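PDB 2NTP: pectinesterase A from Erwinia chrysanthemi, which hydrolyses the methyl esters of galacturonosyl residues in pectin, releasing methanol and opening the maceration and soft-rotting of plant tissue. Local coordinates for residues A130-V135 with Q153-V158. Sequence-based numbering, arbitrary orientation.
Sequences AVALYV and QDTLYV. With ADA (alpha-D-galactopyranuronic acid), chain C; ADA (alpha-D-galactopyranuronic acid), chain B; ADA (alpha-D-galactopyranuronic acid), chain D.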
loop_
_atom_site.group_PDB
_atom_site.type_symbol
_atom_site.label_atom_id
_atom_site.label_comp_id
_atom_site.label_asym_id
_atom_site.label_seq_id
_atom_site.Cartn_x
_atom_site.Cartn_y
_atom_site.Cartn_z
ATOM N N ALA A 130 7.852 -6.951 1.314
ATOM C CA ALA A 130 8.077 -6.392 2.640
ATOM C C ALA A 130 7.112 -5.227 2.847
ATOM O O ALA A 130 7.384 -4.081 2.472
ATOM C CB ALA A 130 9.537 -5.959 2.806
ATOM N N VAL A 131 5.974 -5.556 3.442
ATOM C CA VAL A 131 4.846 -4.636 3.570
ATOM C C VAL A 131 5.075 -3.586 4.663
ATOM O O VAL A 131 5.499 -3.920 5.765
ATOM C CB VAL A 131 3.547 -5.427 3.852
ATOM C CG1 VAL A 131 2.354 -4.484 4.001
ATOM C CG2 VAL A 131 3.281 -6.450 2.749
ATOM N N ALA A 132 4.785 -2.322 4.351
ATOM C CA ALA A 132 4.822 -1.257 5.356
ATOM C C ALA A 132 3.499 -1.195 6.117
ATOM O O ALA A 132 3.478 -1.190 7.349
ATOM C CB ALA A 132 5.139 0.103 4.706
ATOM N N LEU A 133 2.399 -1.178 5.367
ATOM C CA LEU A 133 1.057 -1.065 5.927
ATOM C C LEU A 133 0.116 -2.071 5.287
ATOM O O LEU A 133 0.049 -2.179 4.056
ATOM C CB LEU A 133 0.530 0.356 5.711
ATOM C CG LEU A 133 -0.908 0.687 6.109
ATOM C CD1 LEU A 133 -1.107 0.540 7.620
ATOM C CD2 LEU A 133 -1.228 2.114 5.643
ATOM N N TYR A 134 -0.619 -2.791 6.129
ATOM C CA TYR A 134 -1.564 -3.806 5.688
ATOM C C TYR A 134 -2.904 -3.484 6.325
ATOM O O TYR A 134 -3.015 -3.441 7.545
ATOM C CB TYR A 134 -1.070 -5.192 6.121
ATOM C CG TYR A 134 -1.971 -6.388 5.840
ATOM C CD1 TYR A 134 -2.879 -6.396 4.779
ATOM C CD2 TYR A 134 -1.871 -7.542 6.626
ATOM C CE1 TYR A 134 -3.680 -7.514 4.527
ATOM C CE2 TYR A 134 -2.658 -8.651 6.377
ATOM C CZ TYR A 134 -3.557 -8.633 5.335
ATOM O OH TYR A 134 -4.337 -9.750 5.104
ATOM N N VAL A 135 -3.901 -3.208 5.490
ATOM C CA VAL A 135 -5.276 -3.065 5.962
ATOM C C VAL A 135 -5.963 -4.380 5.628
ATOM O O VAL A 135 -6.048 -4.755 4.458
ATOM C CB VAL A 135 -6.001 -1.867 5.288
ATOM C CG1 VAL A 135 -7.414 -1.705 5.862
ATOM C CG2 VAL A 135 -5.211 -0.580 5.477
ATOM N N GLN A 153 9.117 -3.703 -2.593
ATOM C CA GLN A 153 8.085 -4.621 -3.069
ATOM C C GLN A 153 6.931 -4.706 -2.075
ATOM O O GLN A 153 7.148 -4.971 -0.886
ATOM C CB GLN A 153 8.683 -6.005 -3.320
ATOM C CG GLN A 153 7.709 -6.999 -3.976
ATOM C CD GLN A 153 8.408 -8.248 -4.490
ATOM O OE1 GLN A 153 9.621 -8.384 -4.376
ATOM N NE2 GLN A 153 7.638 -9.160 -5.071
ATOM N N ASP A 154 5.709 -4.481 -2.566
ATOM C CA ASP A 154 4.488 -4.687 -1.763
ATOM C C ASP A 154 4.332 -3.706 -0.579
ATOM O O ASP A 154 3.840 -4.065 0.495
ATOM C CB ASP A 154 4.402 -6.153 -1.267
ATOM C CG ASP A 154 3.956 -7.127 -2.355
ATOM O OD1 ASP A 154 4.009 -6.771 -3.551
ATOM O OD2 ASP A 154 3.549 -8.259 -2.014
ATOM N N THR A 155 4.726 -2.453 -0.783
ATOM C CA THR A 155 4.667 -1.449 0.293
ATOM C C THR A 155 3.306 -1.356 1.004
ATOM O O THR A 155 3.248 -1.390 2.233
ATOM C CB THR A 155 5.065 -0.063 -0.243
ATOM O OG1 THR A 155 6.357 -0.162 -0.859
ATOM C CG2 THR A 155 5.102 0.981 0.893
ATOM N N LEU A 156 2.235 -1.234 0.222
ATOM C CA LEU A 156 0.881 -1.048 0.754
ATOM C C LEU A 156 -0.061 -2.167 0.319
ATOM O O LEU A 156 -0.331 -2.334 -0.874
ATOM C CB LEU A 156 0.314 0.306 0.326
ATOM C CG LEU A 156 -1.142 0.572 0.738
ATOM C CD1 LEU A 156 -1.330 0.487 2.263
ATOM C CD2 LEU A 156 -1.608 1.932 0.204
ATOM N N TYR A 157 -0.566 -2.900 1.309
ATOM C CA TYR A 157 -1.451 -4.045 1.102
ATOM C C TYR A 157 -2.833 -3.610 1.581
ATOM O O TYR A 157 -3.062 -3.490 2.779
ATOM C CB TYR A 157 -0.944 -5.230 1.939
ATOM C CG TYR A 157 -1.536 -6.607 1.644
ATOM C CD1 TYR A 157 -2.642 -6.775 0.805
ATOM C CD2 TYR A 157 -0.981 -7.750 2.228
ATOM C CE1 TYR A 157 -3.178 -8.049 0.555
ATOM C CE2 TYR A 157 -1.509 -9.019 1.989
ATOM C CZ TYR A 157 -2.596 -9.163 1.151
ATOM O OH TYR A 157 -3.109 -10.423 0.921
ATOM N N VAL A 158 -3.736 -3.336 0.644
ATOM C CA VAL A 158 -5.092 -2.911 0.986
ATOM C C VAL A 158 -6.112 -4.007 0.665
ATOM O O VAL A 158 -6.406 -4.271 -0.498
ATOM C CB VAL A 158 -5.477 -1.559 0.308
ATOM C CG1 VAL A 158 -4.873 -0.380 1.077
ATOM C CG2 VAL A 158 -5.033 -1.524 -1.153
HETATM C C1 ADA C . 5.990 -12.159 -6.758
HETATM C C2 ADA C . 4.993 -13.312 -6.818
HETATM C C3 ADA C . 3.625 -12.795 -7.269
HETATM C C4 ADA C . 3.184 -11.628 -6.381
HETATM C C5 ADA C . 4.250 -10.532 -6.427
HETATM C C6 ADA C . 3.920 -9.329 -5.580
HETATM O O2 ADA C . 5.484 -14.311 -7.720
HETATM O O3 ADA C . 2.665 -13.859 -7.232
HETATM O O4 ADA C . 3.060 -12.082 -5.028
HETATM O O5 ADA C . 5.485 -11.090 -5.953
HETATM O O6B ADA C . 2.774 -8.815 -5.608
HETATM O O6A ADA C . 4.844 -8.877 -4.873
HETATM C C1 ADA B . 8.221 -9.596 -10.252
HETATM C C2 ADA B . 8.610 -9.722 -8.779
HETATM C C3 ADA B . 8.720 -11.190 -8.372
HETATM C C4 ADA B . 7.497 -11.994 -8.825
HETATM C C5 ADA B . 7.176 -11.750 -10.298
HETATM C C6 ADA B . 5.905 -12.461 -10.675
HETATM O O2 ADA B . 9.871 -9.086 -8.571
HETATM O O3 ADA B . 8.884 -11.295 -6.951
HETATM O O4 ADA B . 6.342 -11.638 -8.056
HETATM O O5 ADA B . 7.027 -10.341 -10.515
HETATM O O6B ADA B . 5.050 -11.842 -11.341
HETATM O O6A ADA B . 5.744 -13.647 -10.307
HETATM C C1 ADA D . -0.238 -15.337 -1.429
HETATM C C2 ADA D . -1.758 -15.236 -1.295
HETATM C C3 ADA D . -2.153 -14.011 -0.468
HETATM C C4 ADA D . -1.403 -13.982 0.868
HETATM C C5 ADA D . 0.100 -14.096 0.614
HETATM C C6 ADA D . 0.886 -14.123 1.897
HETATM O O2 ADA D . -2.320 -15.147 -2.605
HETATM O O3 ADA D . -3.576 -13.976 -0.267
HETATM O O4 ADA D . -1.802 -15.082 1.699
HETATM O O5 ADA D . 0.375 -15.290 -0.135
HETATM O O6B ADA D . 0.603 -13.310 2.803
HETATM O O6A ADA D . 1.803 -14.962 2.004
HETATM O O HOH W 1 -3.143 -11.802 3.263
#
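Two neighbouring coils of the parallel beta-helix meet here on the sheet that lines the substrate cleft, with the catalytic Q153 and D154 at one end. Strands 133-135 and 156-158 run parallel, their axes approaching to 4.8 Å. L133 O accepts from Y157 N at 2.9 Å, almost straight at 177°, and Y157 O takes V135 N. Just before the strands the chains turn, and T155 O accepts twice: from A132 N at 2.8 Å, on a lone pair, and from L133 N at 3.3 Å, nearly along the C=O axis. A130 N closes the row on Q153 O.

In the coil-on-coil register of this beta-helix, leucine meets leucine, tyrosine meets tyrosine and valine meets valine. Y134 and Y157 leave the same face of the sheet in register, both with CG anti to the backbone N, so their rings lie side by side and form an offset stack, planes at 19°. Y134 CE1 sits over the centre of the Y157 ring, while Y157 CD2 lies nearer the rim of the other; the ring of F178 also stacks on Y157. One water joins the two hydroxyls, and Y157 OH comes within 3.8 Å of O3 of the chain D sugar. On the interior face L156 CD1 packs against L133 CD2 at 3.8 Å, beside F165 and L149.

The extended chain of Q153, the transition-state stabiliser, brings NE2 to O6A of the chain C galacturonate (2.8 Å) and to O3 of the chain B sugar, while OE1 is held by T128, which fixes the amide's rotation. D154, the proton donor, sets OD1 2.6 Å from that same O6A, a separation suggesting that one acid is protonated. The D154 side chain also touches the nucleophile D175.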